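Side-chain contacts in probable benzoylformate decarboxylase (Rhodococcus jostii, PDB 7ORX), which belongs to the thiamine diphosphate-dependent enzyme family and is modelled as a four-chain assembly with thiamine diphosphate and a sodium ion: residues Ala149-Lys154 / Arg180-Ala185; Leu121-Pro124 / Trp128-Glu131; Arg18-Val23 / Gln144-Ala149; Glu13-Arg18 / Asp40-Val45. All coordinates share one frame; numbering follows the deposited sequence.

Interaction 1: residues Ala149-Lys154 / Arg180-Ala185; sequences ALLPAK and REVHSA
The hydroxyl oxygen of Ser184 lies against carbon from two neighbouring residues. Its OG is 3.3 Å from both Pro152 CG and Pro152 CD, and Leu151 CD1 comes to 3.5 Å from the same OG. These are packing contacts: none of the three carbons offers a conventional donor or acceptor. OG lies anti to the carbonyl carbon of Ser184 (chi1 -58°), and from there it reaches the CG-CD side of the proline ring, while Ser184 CB follows behind at 3.8 Å from Pro152 CG. The leucine serves two partners with one methyl, since Leu151 CD1 also meets Val182 CG1 at 3.7 Å. The two branched side chains cross at about a right angle, and they touch through one methyl of each. With Val182 CG1 placed anti to its own backbone N, the other methyl, CG2, is left for His147 of helix 138-149. What is joined here is the loop that follows this helix, before strand 157-162, and the strand 181-184. That strand does not belong to the parallel sheets of its own chain: it pairs in a parallel ladder with a strand of the second subunit, an example of a sheet that runs on across a subunit interface. Val182 and Ser184 direct their CB atoms at the loop, whereas His183 between them points away from it, and its NE2 is hydrogen-bonded to Glu315 OE2 of the second subunit, where Leu151 packs on Gly305.

Interaction 2: residues Leu121-Pro124 / Trp128-Glu131; sequences LMKP and WSSE
Lys123 lays its aliphatic chain towards Ser129, on a strand at one end of the six-stranded parallel sheet containing strands 22-25 and 43-46. Strand 128-130 is outermost on this side within this chain, next to strand 157-162, and the contact ties it to the loop after helix 118-121. Starting from the backbone, Lys123 CB and CG carry the chain across without touching the strand. At CD the chain is still approaching, with Lys123 CD 4.4 Å from Ser129 OG. The first real meeting comes at Lys123 CE, which lies 4.0 Å from Ser129 CB and 3.9 Å from Ser129 OG, a methylene resting alongside the short side chain of the serine. The ammonium group then turns away from that hydroxyl, because a bend at the last torsion (chi4 96°) directs NZ along the strand towards Trp128. There the nearest atom is the backbone Trp128 N, at 4.3 Å from Lys123 NZ and itself a nitrogen, which makes this a loose approach and not a bond. Trp128 turns its indole to the other side of the strand, onto Gln144, Ala145 and Thr148 of helix 138-149. The serine hydroxyl has its polar partner outside the contact: while Lys123 CE covers its flank, Ser129 OG is hydrogen-bonded to Gly119 O of the preceding helix.

Interaction 3: residues Arg18-Val23 / Gln144-Ala149; sequences RGLTTV and QAIHTA
Arg18 and Leu20, at the turn between helix 7-17 and strand 22-25 in the N-terminal thiamine diphosphate-binding region, meet Ile146 and His147 on helix 138-149. The turn is a Schellman motif: Gly19, with its positive phi, is the C-prime residue, and Leu20 N returns to Leu15 O. The motif ends the helix, and Arg18 and Leu20 on either side of Gly19 point at helix 138-149. Along that helix, Gln144 lends its carbonyl oxygen to a bond described below, and Ile146 is the first to touch. Its terminal methyl CD1 reaches between the two partners, 4.2 Å from Leu20 CD2 and 4.3 Å from Arg18 CG. His147 follows, meeting the guanidinium group: His147 NE2 is 3.8 Å from Arg18 NH2, and His147 CE1 is 3.9 Å from Arg18 NE. Ring and guanidinium planes are 30° apart, an oblique approach with no hydrogen bond between them. A bend at chi2 of Arg18 (-58°) swings the guanidinium towards His147. One residue further, Thr148 OG1 donates to Gln144 O at 2.7 Å, well above the carbonyl plane, and so adds to the Thr148 N bond that the same oxygen accepts. The Arg18 guanidinium is hydrogen-bonded to neutral acceptors, Asn143 OD1 and the carbonyls of Leu177 and Leu178; with that cation alongside, a second positive charge on His147 would probably be disfavoured.

Interaction 4: residues Glu13-Arg18 / Asp40-Val45; sequences ELLRAR and DDFRYV
A salt-bridge network of Glu13, Arg16 and Asp41 links helix 7-17 to the loop entering strand 43-46, which is, within this chain, an outermost strand of the parallel sheet in the N-terminal thiamine diphosphate-binding region. Its centre is a side-on grip, in which Arg16 offers NE and one terminal nitrogen to the two carboxylate oxygens of Asp41. Arg16 NE donates to Asp41 OD2 at 2.7 Å, and Arg16 NH2 donates to Asp41 OD1 at 3.0 Å with a nearly straight bond of 171°. Both oxygens are met on their syn side, and the guanidinium and carboxylate planes lie only 15° apart, so that the paired bonds oppose rotation of either group. Arg16 leaves the helix extended, CG anti to the backbone N (chi1 179°), before a bend at chi3 turns the guanidinium edge-on to the acid, nearly in its plane. The third nitrogen, Arg16 NH1, has a longer ionic contact of 3.6 Å with Glu13 OE2, one turn earlier in the helix, so the cation is shared between two acids. The ring of Phe42 packs beside the charged pair. Its CE1 lies over one face of the guanidinium, 4.1 Å from Arg16 NH2, and its ring meets Tyr12 edge-to-face. At the buried end Leu15 approaches the edge of the phenyl ring near its plane, with Leu15 CB 4.0 Å from Phe42 CE2.

Interactions 3 and 4 lie at the loops that lead into the neighbouring strands 22-25 and 43-46; Arg18 ends a segment of interaction 4 but makes its contact in interaction 3. Interaction 3 is buried and relies on methyl packing beside a cation; interaction 4 grades from a buried ring to ionic bonds at the solvent edge. Interaction 2, a surface contact at the opposite outer strand of that sheet, is looser, yet Trp128 joins it to interaction 3 by packing on helix 138-149. Interaction 1, partly buried like interaction 4, starts where that helix ends, at Ala149, and lies at the second subunit, which interaction 3 also touches; its strand 181-184 pairs with a strand there.

Interaction 1: residues Ala149-Lys154 / Arg180-Ala185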
# COMPACT_ATOMS: atom_id res chain seq x y z
N ALA C 149 -5.33 15.41 12.03
CA ALA C 149 -5.73 16.38 10.97
C ALA C 149 -5.23 17.80 11.29
O ALA C 149 -4.82 18.46 10.31
CB ALA C 149 -7.21 16.33 10.78
N LEU C 150 -5.16 18.22 12.56
CA LEU C 150 -4.82 19.61 12.96
C LEU C 150 -3.35 19.76 13.29
O LEU C 150 -2.91 20.88 13.64
CB LEU C 150 -5.66 20.01 14.17
CG LEU C 150 -7.15 20.10 13.90
CD1 LEU C 150 -7.96 19.99 15.17
CD2 LEU C 150 -7.49 21.38 13.17
N LEU C 151 -2.59 18.70 13.14
CA LEU C 151 -1.16 18.71 13.54
C LEU C 151 -0.35 19.19 12.35
O LEU C 151 -0.49 18.62 11.27
CB LEU C 151 -0.76 17.30 13.97
CG LEU C 151 0.04 17.18 15.26
CD1 LEU C 151 -0.40 18.21 16.30
CD2 LEU C 151 -0.10 15.76 15.75
N PRO C 152 0.47 20.26 12.48
CA PRO C 152 1.46 20.60 11.46
C PRO C 152 2.10 19.31 10.96
O PRO C 152 2.54 18.50 11.77
CB PRO C 152 2.49 21.47 12.20
CG PRO C 152 1.94 21.63 13.61
CD PRO C 152 0.47 21.24 13.58
N ALA C 153 2.09 19.05 9.64
CA ALA C 153 1.44 19.84 8.60
C ALA C 153 0.01 19.38 8.39
O ALA C 153 -0.18 18.16 8.04
CB ALA C 153 2.18 19.63 7.33
N LYS C 154 -0.95 20.31 8.52
CA LYS C 154 -2.38 19.94 8.58
C LYS C 154 -2.78 19.14 7.35
O LYS C 154 -2.11 19.21 6.34
CB LYS C 154 -3.16 21.22 8.81
CG LYS C 154 -3.42 21.59 10.24
CD LYS C 154 -3.68 23.08 10.48
CE LYS C 154 -2.52 23.73 11.24
NZ LYS C 154 -2.01 24.99 10.62
N ARG C 180 -8.87 15.52 26.48
CA ARG C 180 -7.62 15.55 25.67
C ARG C 180 -7.55 16.86 24.89
O ARG C 180 -8.57 17.25 24.31
CB ARG C 180 -7.49 14.38 24.69
CG ARG C 180 -7.27 13.03 25.37
CD ARG C 180 -6.23 12.10 24.77
NE ARG C 180 -4.94 12.77 24.74
CZ ARG C 180 -4.16 12.89 23.66
NH1 ARG C 180 -4.45 12.32 22.50
NH2 ARG C 180 -3.03 13.56 23.79
N GLU C 181 -6.39 17.50 24.96
CA GLU C 181 -5.88 18.55 24.07
C GLU C 181 -4.53 18.09 23.51
O GLU C 181 -3.89 17.27 24.13
CB GLU C 181 -5.77 19.87 24.84
CG GLU C 181 -7.12 20.44 25.28
CD GLU C 181 -7.04 21.25 26.57
OE1 GLU C 181 -6.40 22.34 26.56
OE2 GLU C 181 -7.56 20.76 27.62
N VAL C 182 -4.14 18.60 22.34
CA VAL C 182 -2.79 18.46 21.73
C VAL C 182 -2.34 19.85 21.30
O VAL C 182 -3.01 20.38 20.46
CB VAL C 182 -2.85 17.53 20.51
CG1 VAL C 182 -1.55 17.53 19.76
CG2 VAL C 182 -3.24 16.10 20.86
N HIS C 183 -1.26 20.40 21.82
CA HIS C 183 -0.71 21.72 21.41
C HIS C 183 0.55 21.53 20.55
O HIS C 183 1.34 20.69 20.92
CB HIS C 183 -0.39 22.54 22.67
CG HIS C 183 -1.52 22.60 23.63
ND1 HIS C 183 -2.78 23.01 23.26
CD2 HIS C 183 -1.63 22.25 24.93
CE1 HIS C 183 -3.59 22.91 24.29
NE2 HIS C 183 -2.93 22.45 25.31
N SER C 184 0.75 22.31 19.48
CA SER C 184 2.05 22.39 18.75
C SER C 184 2.86 23.56 19.27
O SER C 184 2.26 24.62 19.40
CB SER C 184 1.83 22.50 17.28
OG SER C 184 1.07 21.38 16.83
N ALA C 185 4.16 23.37 19.56
CA ALA C 185 5.15 24.47 19.68
C ALA C 185 4.76 25.54 18.64
O ALA C 185 4.80 25.22 17.40
CB ALA C 185 6.56 24.00 19.42

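Interaction 2: residues Leu121-Pro124 / Trp128-Glu131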
# COMPACT_ATOMS: atom_id res chain seq x y z
N LEU C 121 -7.43 2.09 0.35
CA LEU C 121 -8.24 2.81 -0.69
C LEU C 121 -7.75 4.27 -0.83
O LEU C 121 -7.37 4.65 -1.98
CB LEU C 121 -9.73 2.70 -0.33
CG LEU C 121 -10.73 3.35 -1.30
CD1 LEU C 121 -10.69 2.74 -2.72
CD2 LEU C 121 -12.14 3.27 -0.72
N MET C 122 -7.65 5.00 0.29
CA MET C 122 -7.46 6.48 0.31
C MET C 122 -5.98 6.87 0.39
O MET C 122 -5.70 8.07 0.21
CB MET C 122 -8.20 7.11 1.50
CG MET C 122 -9.65 6.75 1.58
SD MET C 122 -10.49 7.41 0.10
CE MET C 122 -11.41 8.80 0.77
N LYS C 123 -5.06 5.93 0.63
CA LYS C 123 -3.60 6.15 0.40
C LYS C 123 -3.36 6.27 -1.11
O LYS C 123 -3.99 5.56 -1.91
CB LYS C 123 -2.73 5.05 1.04
CG LYS C 123 -2.68 5.05 2.55
CD LYS C 123 -2.99 6.38 3.17
CE LYS C 123 -2.68 6.38 4.66
NZ LYS C 123 -1.35 6.94 4.95
N PRO C 124 -2.42 7.16 -1.55
CA PRO C 124 -1.48 7.86 -0.66
C PRO C 124 -1.86 9.29 -0.26
O PRO C 124 -0.98 10.06 0.07
CB PRO C 124 -0.26 7.92 -1.59
CG PRO C 124 -0.85 8.25 -2.94
CD PRO C 124 -2.19 7.54 -2.95
N TRP C 128 -3.24 10.10 7.19
CA TRP C 128 -3.45 9.02 8.17
C TRP C 128 -4.80 8.36 7.91
O TRP C 128 -5.75 9.10 7.65
CB TRP C 128 -3.41 9.58 9.59
CG TRP C 128 -3.43 8.47 10.59
CD1 TRP C 128 -2.44 7.55 10.79
CD2 TRP C 128 -4.54 8.04 11.38
NE1 TRP C 128 -2.88 6.58 11.65
CE2 TRP C 128 -4.13 6.88 12.07
CE3 TRP C 128 -5.82 8.53 11.60
CZ2 TRP C 128 -4.94 6.25 13.00
CZ3 TRP C 128 -6.64 7.89 12.49
CH2 TRP C 128 -6.20 6.76 13.19
N SER C 129 -4.88 7.04 8.01
CA SER C 129 -6.15 6.32 7.78
C SER C 129 -6.22 5.09 8.69
O SER C 129 -5.21 4.51 8.92
CB SER C 129 -6.29 5.98 6.29
OG SER C 129 -5.85 4.65 6.03
N SER C 130 -7.40 4.76 9.20
CA SER C 130 -7.63 3.63 10.12
C SER C 130 -8.94 2.94 9.78
O SER C 130 -9.89 3.67 9.56
CB SER C 130 -7.63 4.09 11.54
OG SER C 130 -7.69 2.95 12.42
N GLU C 131 -8.97 1.61 9.74
CA GLU C 131 -10.20 0.85 10.05
C GLU C 131 -10.02 0.31 11.47
O GLU C 131 -9.34 -0.69 11.62
CB GLU C 131 -10.48 -0.24 8.99
CG GLU C 131 -11.84 -0.95 9.17
CD GLU C 131 -12.40 -1.76 7.99
OE1 GLU C 131 -13.28 -1.23 7.22
OE2 GLU C 131 -12.03 -2.96 7.87

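Interaction 3: residues Arg18-Val23 / Gln144-Ala149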
# COMPACT_ATOMS: atom_id res chain seq x y z
N ARG C 18 -15.07 19.07 20.17
CA ARG C 18 -14.04 19.52 19.20
C ARG C 18 -14.59 20.50 18.14
O ARG C 18 -13.89 20.79 17.17
CB ARG C 18 -13.47 18.28 18.49
CG ARG C 18 -12.70 17.31 19.37
CD ARG C 18 -11.47 17.88 20.11
NE ARG C 18 -10.79 16.75 20.76
CZ ARG C 18 -10.99 16.34 21.99
NH1 ARG C 18 -11.81 16.99 22.78
NH2 ARG C 18 -10.38 15.27 22.45
N GLY C 19 -15.83 20.98 18.27
CA GLY C 19 -16.44 21.95 17.35
C GLY C 19 -16.91 21.36 16.03
O GLY C 19 -17.33 22.16 15.23
N LEU C 20 -16.86 20.05 15.79
CA LEU C 20 -17.31 19.40 14.51
C LEU C 20 -18.82 19.14 14.52
O LEU C 20 -19.23 17.98 14.28
CB LEU C 20 -16.60 18.07 14.28
CG LEU C 20 -15.20 18.16 13.69
CD1 LEU C 20 -14.24 18.77 14.70
CD2 LEU C 20 -14.70 16.79 13.30
N THR C 21 -19.62 20.20 14.66
CA THR C 21 -21.10 20.14 14.72
C THR C 21 -21.74 20.35 13.34
O THR C 21 -22.97 20.27 13.27
CB THR C 21 -21.58 21.17 15.73
OG1 THR C 21 -20.85 22.35 15.46
CG2 THR C 21 -21.33 20.72 17.15
N THR C 22 -20.95 20.54 12.29
CA THR C 22 -21.44 20.62 10.90
C THR C 22 -20.92 19.43 10.12
O THR C 22 -19.72 19.25 10.05
CB THR C 22 -21.01 21.95 10.28
OG1 THR C 22 -21.44 22.96 11.18
CG2 THR C 22 -21.58 22.17 8.91
N VAL C 23 -21.80 18.63 9.57
CA VAL C 23 -21.43 17.34 8.93
C VAL C 23 -21.83 17.38 7.44
O VAL C 23 -23.02 17.63 7.14
CB VAL C 23 -22.12 16.20 9.69
CG1 VAL C 23 -21.78 14.84 9.12
CG2 VAL C 23 -21.81 16.27 11.14
N GLN C 144 -7.95 10.45 17.64
CA GLN C 144 -6.61 10.48 17.01
C GLN C 144 -6.71 11.13 15.61
O GLN C 144 -5.87 11.99 15.26
CB GLN C 144 -6.06 9.06 16.92
CG GLN C 144 -4.83 8.94 16.07
CD GLN C 144 -4.12 7.61 16.23
OE1 GLN C 144 -4.62 6.58 16.73
NE2 GLN C 144 -2.88 7.59 15.81
N ALA C 145 -7.70 10.71 14.82
CA ALA C 145 -7.99 11.28 13.50
C ALA C 145 -8.05 12.80 13.60
O ALA C 145 -7.40 13.46 12.74
CB ALA C 145 -9.29 10.74 12.94
N ILE C 146 -8.76 13.35 14.58
CA ILE C 146 -8.97 14.83 14.65
C ILE C 146 -7.65 15.49 15.02
O ILE C 146 -7.29 16.44 14.36
CB ILE C 146 -10.10 15.20 15.62
CG1 ILE C 146 -11.44 14.72 15.07
CG2 ILE C 146 -10.11 16.70 15.91
CD1 ILE C 146 -12.50 14.54 16.12
N HIS C 147 -6.95 14.99 16.02
CA HIS C 147 -5.70 15.66 16.48
C HIS C 147 -4.68 15.67 15.34
O HIS C 147 -3.94 16.67 15.18
CB HIS C 147 -5.11 14.90 17.66
CG HIS C 147 -5.88 15.06 18.91
ND1 HIS C 147 -6.27 16.30 19.38
CD2 HIS C 147 -6.29 14.13 19.82
CE1 HIS C 147 -6.90 16.12 20.53
NE2 HIS C 147 -6.93 14.80 20.82
N THR C 148 -4.60 14.53 14.67
CA THR C 148 -3.70 14.27 13.51
C THR C 148 -4.06 15.27 12.40
O THR C 148 -3.16 15.89 11.87
CB THR C 148 -3.84 12.83 12.99
OG1 THR C 148 -3.51 11.90 14.02
CG2 THR C 148 -2.96 12.55 11.80
N ALA C 149 -5.33 15.41 12.03
CA ALA C 149 -5.73 16.38 10.97
C ALA C 149 -5.23 17.80 11.29
O ALA C 149 -4.82 18.46 10.31
CB ALA C 149 -7.21 16.33 10.78

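Interaction 4: residues Glu13-Arg18 / Asp40-Val45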
# COMPACT_ATOMS: atom_id res chain seq x y z
N GLU C 13 -20.49 13.05 21.55
CA GLU C 13 -20.09 13.97 22.65
C GLU C 13 -18.71 14.55 22.33
O GLU C 13 -18.42 15.72 22.72
CB GLU C 13 -20.19 13.24 24.00
CG GLU C 13 -19.77 14.10 25.19
CD GLU C 13 -20.78 14.63 26.22
OE1 GLU C 13 -20.50 14.48 27.46
OE2 GLU C 13 -21.79 15.27 25.79
N LEU C 14 -17.91 13.77 21.61
CA LEU C 14 -16.52 14.12 21.29
C LEU C 14 -16.51 15.11 20.14
O LEU C 14 -15.81 16.13 20.25
CB LEU C 14 -15.79 12.82 20.97
CG LEU C 14 -14.40 13.01 20.38
CD1 LEU C 14 -13.39 13.43 21.43
CD2 LEU C 14 -13.93 11.74 19.69
N LEU C 15 -17.24 14.83 19.05
CA LEU C 15 -17.31 15.74 17.88
C LEU C 15 -17.78 17.11 18.37
O LEU C 15 -17.25 18.09 17.90
CB LEU C 15 -18.25 15.16 16.83
CG LEU C 15 -17.87 13.79 16.30
CD1 LEU C 15 -18.99 13.18 15.51
CD2 LEU C 15 -16.62 13.84 15.47
N ARG C 16 -18.75 17.16 19.29
CA ARG C 16 -19.28 18.45 19.84
C ARG C 16 -18.15 19.15 20.60
O ARG C 16 -18.01 20.35 20.45
CB ARG C 16 -20.49 18.29 20.78
CG ARG C 16 -20.97 19.62 21.33
CD ARG C 16 -22.14 19.64 22.32
NE ARG C 16 -23.31 18.95 21.80
CZ ARG C 16 -23.62 17.66 22.02
NH1 ARG C 16 -22.85 16.90 22.77
NH2 ARG C 16 -24.71 17.14 21.49
N ALA C 17 -17.42 18.40 21.42
CA ALA C 17 -16.32 18.89 22.27
C ALA C 17 -15.27 19.58 21.39
O ALA C 17 -14.72 20.59 21.82
CB ALA C 17 -15.73 17.72 23.00
N ARG C 18 -15.07 19.07 20.17
CA ARG C 18 -14.04 19.52 19.20
C ARG C 18 -14.59 20.50 18.14
O ARG C 18 -13.89 20.79 17.17
CB ARG C 18 -13.47 18.28 18.49
CG ARG C 18 -12.70 17.31 19.37
CD ARG C 18 -11.47 17.88 20.11
NE ARG C 18 -10.79 16.75 20.76
CZ ARG C 18 -10.99 16.34 21.99
NH1 ARG C 18 -11.81 16.99 22.78
NH2 ARG C 18 -10.38 15.27 22.45
N ASP C 40 -29.54 17.29 17.98
CA ASP C 40 -30.28 18.44 17.42
C ASP C 40 -29.38 19.64 17.19
O ASP C 40 -29.68 20.38 16.27
CB ASP C 40 -31.49 18.78 18.29
CG ASP C 40 -32.60 17.75 18.14
OD1 ASP C 40 -32.49 16.93 17.19
OD2 ASP C 40 -33.58 17.78 18.96
N ASP C 41 -28.31 19.84 17.97
CA ASP C 41 -27.40 21.01 17.80
C ASP C 41 -26.47 20.81 16.58
O ASP C 41 -25.70 21.74 16.24
CB ASP C 41 -26.67 21.36 19.11
CG ASP C 41 -25.85 20.24 19.73
OD1 ASP C 41 -26.41 19.12 19.93
OD2 ASP C 41 -24.63 20.48 20.02
N PHE C 42 -26.50 19.64 15.93
CA PHE C 42 -25.66 19.30 14.75
C PHE C 42 -26.47 19.56 13.47
O PHE C 42 -27.70 19.27 13.48
CB PHE C 42 -25.26 17.83 14.73
CG PHE C 42 -24.11 17.42 15.62
CD1 PHE C 42 -24.11 17.70 16.97
CD2 PHE C 42 -23.04 16.72 15.10
CE1 PHE C 42 -23.06 17.32 17.77
CE2 PHE C 42 -21.98 16.36 15.90
CZ PHE C 42 -22.00 16.66 17.24
N ARG C 43 -25.81 20.04 12.41
CA ARG C 43 -26.45 20.22 11.09
C ARG C 43 -25.80 19.31 10.07
O ARG C 43 -24.60 19.27 10.02
CB ARG C 43 -26.49 21.68 10.64
CG ARG C 43 -25.18 22.45 10.50
CD ARG C 43 -25.70 23.89 10.37
NE ARG C 43 -24.97 24.92 9.63
CZ ARG C 43 -23.85 25.51 10.03
NH1 ARG C 43 -23.29 25.16 11.17
NH2 ARG C 43 -23.29 26.44 9.30
N TYR C 44 -26.60 18.57 9.32
CA TYR C 44 -26.13 17.71 8.22
C TYR C 44 -26.32 18.49 6.92
O TYR C 44 -27.39 19.09 6.70
CB TYR C 44 -26.90 16.39 8.23
CG TYR C 44 -26.42 15.34 7.27
CD1 TYR C 44 -25.41 14.46 7.61
CD2 TYR C 44 -27.01 15.20 6.04
CE1 TYR C 44 -25.00 13.45 6.74
CE2 TYR C 44 -26.60 14.23 5.13
CZ TYR C 44 -25.62 13.33 5.50
OH TYR C 44 -25.24 12.38 4.59
N VAL C 45 -25.30 18.52 6.07
CA VAL C 45 -25.40 19.20 4.76
C VAL C 45 -25.27 18.14 3.67
O VAL C 45 -24.21 17.61 3.46
CB VAL C 45 -24.36 20.32 4.66
CG1 VAL C 45 -24.51 21.02 3.33
CG2 VAL C 45 -24.45 21.33 5.79